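Local coordinates for 457aa long hypothetical protein (Pyrococcus horikoshii, PDB 2CSU) that is of unknown function but carries a Rossmann-like CoA-binding domain followed by two domains of the succinyl-CoA ligase type, at residues A[75-80]-A[92-97]. Sequence-based numbering, arbitrary orientation.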
loop_
_atom_site.group_PDB
_atom_site.type_symbol
_atom_site.label_atom_id
_atom_site.label_comp_id
_atom_site.label_asym_id
_atom_site.label_seq_id
_atom_site.Cartn_x
_atom_site.Cartn_y
_atom_site.Cartn_z
ATOM N N ARG A 75 40.137 -6.987 -2.150
ATOM C CA ARG A 75 41.442 -7.503 -2.573
ATOM C C ARG A 75 41.627 -8.991 -2.237
ATOM O O ARG A 75 42.521 -9.662 -2.739
ATOM C CB ARG A 75 42.527 -6.674 -1.885
ATOM C CG ARG A 75 42.538 -6.871 -0.368
ATOM C CD ARG A 75 43.575 -5.977 0.321
ATOM N NE ARG A 75 43.590 -6.223 1.765
ATOM C CZ ARG A 75 42.704 -5.543 2.515
ATOM N NH1 ARG A 75 41.859 -4.700 1.946
ATOM N NH2 ARG A 75 42.685 -5.720 3.840
ATOM N N PHE A 76 40.748 -9.583 -1.434
ATOM C CA PHE A 76 40.870 -11.005 -1.123
ATOM C C PHE A 76 39.939 -11.930 -1.906
ATOM O O PHE A 76 40.114 -13.149 -1.879
ATOM C CB PHE A 76 40.631 -11.257 0.373
ATOM C CG PHE A 76 41.577 -10.522 1.278
ATOM C CD1 PHE A 76 42.951 -10.689 1.156
ATOM C CD2 PHE A 76 41.094 -9.659 2.251
ATOM C CE1 PHE A 76 43.837 -9.999 1.993
ATOM C CE2 PHE A 76 41.964 -8.971 3.086
ATOM C CZ PHE A 76 43.345 -9.143 2.954
ATOM N N VAL A 77 38.958 -11.366 -2.599
ATOM C CA VAL A 77 37.986 -12.183 -3.324
ATOM C C VAL A 77 38.554 -13.185 -4.332
ATOM O O VAL A 77 38.066 -14.312 -4.432
ATOM C CB VAL A 77 36.934 -11.283 -4.014
ATOM C CG1 VAL A 77 35.949 -12.133 -4.830
ATOM C CG2 VAL A 77 36.195 -10.484 -2.965
ATOM N N LYS A 78 39.588 -12.798 -5.065
ATOM C CA LYS A 78 40.284 -13.651 -6.022
ATOM C C LYS A 78 40.768 -14.951 -5.376
ATOM O O LYS A 78 40.372 -16.046 -5.753
ATOM C CB LYS A 78 41.476 -12.875 -6.587
ATOM C CG LYS A 78 41.585 -13.022 -8.106
ATOM C CD LYS A 78 43.028 -12.937 -8.602
ATOM C CE LYS A 78 43.373 -11.550 -9.159
ATOM N NZ LYS A 78 44.068 -11.690 -10.437
ATOM N N ASP A 79 41.686 -14.739 -4.447
ATOM C CA ASP A 79 42.299 -15.864 -3.763
ATOM C C ASP A 79 41.285 -16.708 -2.988
ATOM O O ASP A 79 41.452 -17.917 -2.855
ATOM C CB ASP A 79 43.396 -15.379 -2.817
ATOM C CG ASP A 79 44.129 -16.526 -2.157
ATOM O OD1 ASP A 79 44.635 -17.405 -2.899
ATOM O OD2 ASP A 79 44.197 -16.549 -0.906
ATOM N N THR A 80 40.241 -16.074 -2.459
ATOM C CA THR A 80 39.224 -16.819 -1.733
ATOM C C THR A 80 38.458 -17.673 -2.735
ATOM O O THR A 80 38.125 -18.826 -2.464
ATOM C CB THR A 80 38.244 -15.875 -0.989
ATOM O OG1 THR A 80 37.699 -14.916 -1.908
ATOM C CG2 THR A 80 38.965 -15.143 0.131
ATOM N N VAL A 92 29.083 -20.210 -5.600
ATOM C CA VAL A 92 29.603 -19.128 -4.769
ATOM C C VAL A 92 28.764 -17.850 -4.908
ATOM O O VAL A 92 28.462 -17.390 -6.002
ATOM C CB VAL A 92 31.048 -18.851 -5.191
ATOM C CG1 VAL A 92 31.622 -17.704 -4.358
ATOM C CG2 VAL A 92 31.896 -20.094 -4.984
ATOM N N VAL A 93 28.399 -17.285 -3.765
ATOM C CA VAL A 93 27.693 -16.027 -3.737
ATOM C C VAL A 93 28.737 -15.025 -3.268
ATOM O O VAL A 93 29.287 -15.158 -2.161
ATOM C CB VAL A 93 26.540 -15.998 -2.720
ATOM C CG1 VAL A 93 26.001 -14.567 -2.635
ATOM C CG2 VAL A 93 25.420 -16.980 -3.126
ATOM N N ILE A 94 29.021 -14.044 -4.116
ATOM C CA ILE A 94 29.995 -13.001 -3.804
ATOM C C ILE A 94 29.221 -11.746 -3.443
ATOM O O ILE A 94 28.659 -11.075 -4.315
ATOM C CB ILE A 94 30.923 -12.687 -5.020
ATOM C CG1 ILE A 94 31.736 -13.932 -5.392
ATOM C CG2 ILE A 94 31.881 -11.532 -4.676
ATOM C CD1 ILE A 94 32.605 -13.751 -6.614
ATOM N N ILE A 95 29.187 -11.441 -2.152
ATOM C CA ILE A 95 28.473 -10.277 -1.664
ATOM C C ILE A 95 29.279 -9.025 -1.940
ATOM O O ILE A 95 28.738 -7.988 -2.304
ATOM C CB ILE A 95 28.217 -10.392 -0.140
ATOM C CG1 ILE A 95 27.152 -11.450 0.126
ATOM C CG2 ILE A 95 27.814 -9.045 0.430
ATOM C CD1 ILE A 95 25.800 -11.130 -0.478
ATOM N N THR A 96 30.587 -9.145 -1.788
ATOM C CA THR A 96 31.500 -8.028 -1.990
ATOM C C THR A 96 31.360 -7.246 -3.297
ATOM O O THR A 96 31.190 -7.813 -4.380
ATOM C CB THR A 96 32.932 -8.519 -1.863
ATOM O OG1 THR A 96 33.040 -9.269 -0.650
ATOM C CG2 THR A 96 33.919 -7.333 -1.831
ATOM N N ALA A 97 31.450 -5.931 -3.163
ATOM C CA ALA A 97 31.405 -4.994 -4.277
ATOM C C ALA A 97 32.807 -4.515 -4.657
ATOM O O ALA A 97 33.813 -4.924 -4.098
ATOM C CB ALA A 97 30.541 -3.805 -3.865
#
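Val77 points from helix 74-87 at Ile94 and Thr96, and this one residue carries the whole contact from the helix side. The unit is a right-handed beta-alpha-beta crossover of the Rossmann-like CoA-binding domain: strand 67-70, helix 74-87 and strand 91-94, with the two strands adjacent and parallel in a five-stranded sheet. The closest CA atoms, those of Val77 and Thr96, are 7.8 Å apart, and Thr96 already lies past the strand end, so the helix start packs over the point where strand turns to loop.

The two methyls of Val77 divide the packed part. With chi1 at 177°, Val77 CG1 lies anti to the backbone N and reaches the strand end, where Ile94 CG2 and Ile94 CD1 each approach it to 4.1 Å. Leu113 of helix 104-120 touches both Val77 and Ile94 and so adds to this apolar cluster. The other methyl, CG2, faces the loop after the strand, on which partly exposed Thr96 sits.

Evidence for a loose side is equally direct. Arg75, Phe76, Lys78 and Asp79 are exposed and bury nothing against 92-97; the Phe76 ring instead takes Arg75 CG over its centre, 3.9 Å above the plane. Only 112 Å² is buried in all, by van der Waals contact. The hydroxyl of Thr96 is hydrogen-bonded to the carbonyl oxygen of Val72, while Val77 CG2 rests 4.0 Å from both Thr96 CB and Thr96 CG2.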